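Local coordinates for N-terminal acetyltransferase-like protein (Chaetomium thermophilum, PDB 5NNP) that probably acts as the helical-repeat auxiliary subunit of an N-terminal acetyltransferase, bound to other protein chains in its assembly, at residues Ala479-Asp483 with Met484-Trp488; Gly494-Trp497 with Gln498-Gly501. All coordinates share one frame; numbering follows the deposited sequence.

How the contacts relate
The two contacts follow each other along one chain. Contact 1 is the corner where helix 476-483 ends and helix 487-499 begins. Contact 2 is the far end of that second helix, where it stops before helix 503-523. Their centres lie 18 Å apart, and their nearest atoms are about 7 Å apart without touching. Both helix ends close with a Schellman motif, around Q485 in contact 1 and G501 in contact 2. Helices 458-465 and 503-523 pack on both. Contact 1 is buried and also meets the chain of another protein. Contact 2 is only partly buried, and no other protein chain of the assembly touches its segments.

Contact 1 of 2, residues Ala479-Asp483 with Met484-Trp488; sequences ADLTD and MQCIW
Helix 476-483 ends here, and its last carbonyls D480 O, L481 O and T482 O receive the amides of M484, C486 and Q485 respectively. M484 N makes the last ordinary helical bond, 2.9 Å to D480 O. Q485 then turns to a positive phi of 60°. Q485 N bonds to T482 O at 2.9 Å, the donor sitting above the carbonyl plane, 63° out of it. C486 N makes a 3.0 Å bond to L481 O, almost in line with the carbonyl bond. The side chain of M484 folds back on the helix end. Its CG lies 3.5 Å from D480 O. A bend at chi2 (-48°), followed by another at chi3, brings CE to 3.6 Å from D483 C. On another side, C486 CB meets L481 CD2 at 4.1 Å, a loose apolar touch beside the turn. Two polar ends have partners beyond the turn. D480 OD1 forms a salt bridge with R470. Q485 OE1 accepts a hydrogen bond from W520 NE1 of helix 503-523. The same oxygen is also hydrogen-bonded to the chain of another protein, so the turn forms part of a subunit interface. C486 is the N-cap of helix 487-499. The two crossed bonds, with Q485 as C-prime residue, make a Schellman motif that leads into the next helix, a short helix-to-helix turn in an all-helical, TPR-related fold.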
loop_
_atom_site.group_PDB
_atom_site.type_symbol
_atom_site.label_atom_id
_atom_site.label_comp_id
_atom_site.label_asym_id
_atom_site.label_seq_id
_atom_site.Cartn_x
_atom_site.Cartn_y
_atom_site.Cartn_z
ATOM N N ALA A 479 2.721 16.795 15.153
ATOM C CA ALA A 479 2.991 17.370 13.837
ATOM C C ALA A 479 3.895 16.442 13.041
ATOM O O ALA A 479 3.680 16.208 11.838
ATOM C CB ALA A 479 3.624 18.747 13.964
ATOM N N ASP A 480 4.918 15.917 13.713
ATOM C CA ASP A 480 5.860 15.063 13.031
ATOM C C ASP A 480 5.134 13.790 12.595
ATOM O O ASP A 480 5.278 13.342 11.456
ATOM C CB ASP A 480 7.062 14.747 13.918
ATOM C CG ASP A 480 8.177 14.068 13.150
ATOM O OD1 ASP A 480 8.526 14.582 12.058
ATOM O OD2 ASP A 480 8.680 13.014 13.614
ATOM N N LEU A 481 4.317 13.233 13.486
ATOM C CA LEU A 481 3.606 12.003 13.172
ATOM C C LEU A 481 2.615 12.209 12.021
ATOM O O LEU A 481 2.427 11.328 11.180
ATOM C CB LEU A 481 2.893 11.472 14.417
ATOM C CG LEU A 481 3.804 10.888 15.505
ATOM C CD1 LEU A 481 3.012 10.649 16.785
ATOM C CD2 LEU A 481 4.464 9.598 15.035
ATOM N N THR A 482 1.991 13.378 11.982
ATOM C CA THR A 482 1.084 13.733 10.899
ATOM C C THR A 482 1.836 13.824 9.587
ATOM O O THR A 482 1.452 13.218 8.599
ATOM C CB THR A 482 0.398 15.074 11.170
ATOM O OG1 THR A 482 -0.369 14.994 12.384
ATOM C CG2 THR A 482 -0.517 15.438 10.018
ATOM N N ASP A 483 2.905 14.613 9.599
ATOM C CA ASP A 483 3.865 14.703 8.501
ATOM C C ASP A 483 4.292 13.346 7.934
ATOM O O ASP A 483 4.316 13.146 6.724
ATOM C CB ASP A 483 5.104 15.448 8.992
ATOM C CG ASP A 483 5.397 16.688 8.199
ATOM O OD1 ASP A 483 5.984 16.553 7.100
ATOM O OD2 ASP A 483 5.064 17.793 8.692
ATOM N N MET A 484 4.651 12.422 8.820
ATOM C CA MET A 484 5.119 11.100 8.413
ATOM C C MET A 484 3.987 10.127 8.175
ATOM O O MET A 484 4.221 8.914 8.111
ATOM C CB MET A 484 6.048 10.518 9.466
ATOM C CG MET A 484 7.373 11.213 9.573
ATOM S SD MET A 484 8.077 11.409 7.937
ATOM C CE MET A 484 7.917 13.178 7.761
ATOM N N GLN A 485 2.765 10.654 8.085
ATOM C CA GLN A 485 1.608 9.880 7.641
ATOM C C GLN A 485 1.329 8.662 8.532
ATOM O O GLN A 485 0.982 7.584 8.033
ATOM C CB GLN A 485 1.814 9.446 6.184
ATOM C CG GLN A 485 2.124 10.637 5.259
ATOM C CD GLN A 485 2.511 10.228 3.836
ATOM O OE1 GLN A 485 2.637 9.051 3.539
ATOM N NE2 GLN A 485 2.704 11.212 2.959
ATOM N N CYS A 486 1.468 8.838 9.848
ATOM C CA CYS A 486 1.314 7.719 10.775
ATOM C C CYS A 486 -0.161 7.441 11.100
ATOM O O CYS A 486 -0.719 8.006 12.054
ATOM C CB CYS A 486 2.093 7.981 12.077
ATOM S SG CYS A 486 2.225 6.531 13.159
ATOM N N ILE A 487 -0.773 6.547 10.325
ATOM C CA ILE A 487 -2.206 6.275 10.417
ATOM C C ILE A 487 -2.624 5.465 11.667
ATOM O O ILE A 487 -3.698 5.685 12.217
ATOM C CB ILE A 487 -2.699 5.535 9.143
ATOM C CG1 ILE A 487 -2.560 6.454 7.921
ATOM C CG2 ILE A 487 -4.158 5.083 9.285
ATOM C CD1 ILE A 487 -2.884 5.794 6.599
ATOM N N TRP A 488 -1.797 4.528 12.111
ATOM C CA TRP A 488 -2.170 3.740 13.281
ATOM C C TRP A 488 -2.326 4.679 14.475
ATOM O O TRP A 488 -3.342 4.631 15.187
ATOM C CB TRP A 488 -1.160 2.614 13.576
ATOM C CG TRP A 488 0.068 2.998 14.377
ATOM C CD1 TRP A 488 1.323 3.242 13.888
ATOM C CD2 TRP A 488 0.159 3.166 15.807
ATOM N NE1 TRP A 488 2.179 3.562 14.917
ATOM C CE2 TRP A 488 1.494 3.522 16.099
ATOM C CE3 TRP A 488 -0.760 3.066 16.859
ATOM C CZ2 TRP A 488 1.931 3.760 17.400
ATOM C CZ3 TRP A 488 -0.318 3.307 18.155
ATOM C CH2 TRP A 488 1.012 3.649 18.411
#

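Contact 2 of 2, residues Gly494-Trp497 with Gln498-Gly501; sequences GEAW and QRRG
G494 O accepts the shortest sound bond here, 2.8 Å from Q498 N, and the donor approaches nearly head-on to the carbonyl. One residue on, R499 N bonds to E495 O at 2.9 Å. The pattern then weakens. R500 N shares itself between A496 O and W497 O, with a weak bond to each. Helix 487-499 stops at this point in a Schellman motif. G501, the first residue to leave helical angles, has a phi of 93°, and its N bonds to Q498 O. The two arginines leave the helix end differently. R500 runs alongside W497, both side chains pointing the same way. A bend at chi3 (63°) lays its guanidinium over the six-membered part of the indole. R500 CZ lies 3.5 Å from W497 CZ3, which sits over the centre of the guanidinium, and the planes are 29° apart. R500 NH1 is gripped by E459 in a salt bridge and by N458, which should limit rotation of the group. R499 instead folds back against its own helix. One face of its guanidinium rests on the backbone, with R499 NH2 3.5 Å from A496 CA. R499 NE bonds to N456, and NH2 to the carbonyl of L453. E495 OE1 stays 4.6 Å from R499 NH1 and forms a salt bridge with R558. E495 OE2 lies close to the D562 carboxylate, which may favour protonation of one acid, an effect R558 would offset.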
loop_
_atom_site.group_PDB
_atom_site.type_symbol
_atom_site.label_atom_id
_atom_site.label_comp_id
_atom_site.label_asym_id
_atom_site.label_seq_id
_atom_site.Cartn_x
_atom_site.Cartn_y
_atom_site.Cartn_z
ATOM N N GLY A 494 -7.614 9.164 17.805
ATOM C CA GLY A 494 -8.964 9.629 17.561
ATOM C C GLY A 494 -9.984 8.845 18.362
ATOM O O GLY A 494 -10.832 9.428 19.039
ATOM N N GLU A 495 -9.894 7.521 18.293
ATOM C CA GLU A 495 -10.818 6.655 18.998
ATOM C C GLU A 495 -10.753 6.916 20.502
ATOM O O GLU A 495 -11.784 6.939 21.186
ATOM C CB GLU A 495 -10.525 5.189 18.662
ATOM C CG GLU A 495 -10.750 4.871 17.188
ATOM C CD GLU A 495 -10.482 3.425 16.815
ATOM O OE1 GLU A 495 -9.942 2.660 17.639
ATOM O OE2 GLU A 495 -10.822 3.043 15.683
ATOM N N ALA A 496 -9.547 7.150 21.009
ATOM C CA ALA A 496 -9.365 7.511 22.417
ATOM C C ALA A 496 -10.058 8.832 22.791
ATOM O O ALA A 496 -10.775 8.909 23.795
ATOM C CB ALA A 496 -7.894 7.591 22.738
ATOM N N TRP A 497 -9.817 9.873 21.996
ATOM C CA TRP A 497 -10.451 11.170 22.202
ATOM C C TRP A 497 -11.970 11.060 22.117
ATOM O O TRP A 497 -12.696 11.732 22.856
ATOM C CB TRP A 497 -9.947 12.198 21.179
ATOM C CG TRP A 497 -8.631 12.799 21.544
ATOM C CD1 TRP A 497 -7.479 12.761 20.812
ATOM C CD2 TRP A 497 -8.319 13.518 22.748
ATOM N NE1 TRP A 497 -6.470 13.416 21.485
ATOM C CE2 TRP A 497 -6.961 13.889 22.672
ATOM C CE3 TRP A 497 -9.057 13.890 23.874
ATOM C CZ2 TRP A 497 -6.328 14.611 23.686
ATOM C CZ3 TRP A 497 -8.423 14.608 24.883
ATOM C CH2 TRP A 497 -7.073 14.958 24.784
ATOM N N GLN A 498 -12.450 10.218 21.205
ATOM C CA GLN A 498 -13.881 9.999 21.073
ATOM C C GLN A 498 -14.413 9.373 22.348
ATOM O O GLN A 498 -15.456 9.779 22.839
ATOM C CB GLN A 498 -14.190 9.118 19.867
ATOM C CG GLN A 498 -15.654 8.968 19.546
ATOM C CD GLN A 498 -15.870 8.322 18.185
ATOM O OE1 GLN A 498 -15.044 8.456 17.272
ATOM N NE2 GLN A 498 -16.972 7.604 18.046
ATOM N N ARG A 499 -13.675 8.412 22.897
ATOM C CA ARG A 499 -14.070 7.743 24.133
ATOM C C ARG A 499 -14.123 8.695 25.319
ATOM O O ARG A 499 -14.817 8.433 26.305
ATOM C CB ARG A 499 -13.115 6.594 24.461
ATOM C CG ARG A 499 -13.309 5.352 23.619
ATOM C CD ARG A 499 -12.599 4.159 24.231
ATOM N NE ARG A 499 -11.143 4.299 24.231
ATOM C CZ ARG A 499 -10.361 4.003 23.197
ATOM N NH1 ARG A 499 -10.898 3.562 22.069
ATOM N NH2 ARG A 499 -9.044 4.154 23.287
ATOM N N ARG A 500 -13.376 9.788 25.234
ATOM C CA ARG A 500 -13.335 10.752 26.323
ATOM C C ARG A 500 -14.381 11.830 26.120
ATOM O O ARG A 500 -14.570 12.706 26.968
ATOM C CB ARG A 500 -11.948 11.371 26.436
ATOM C CG ARG A 500 -10.895 10.382 26.846
ATOM C CD ARG A 500 -9.506 10.948 26.639
ATOM N NE ARG A 500 -9.255 12.131 27.456
ATOM C CZ ARG A 500 -8.043 12.623 27.689
ATOM N NH1 ARG A 500 -6.979 12.025 27.171
ATOM N NH2 ARG A 500 -7.886 13.701 28.441
ATOM N N GLY A 501 -15.062 11.762 24.984
ATOM C CA GLY A 501 -16.096 12.730 24.673
ATOM C C GLY A 501 -15.620 13.924 23.858
ATOM O O GLY A 501 -16.375 14.867 23.674
#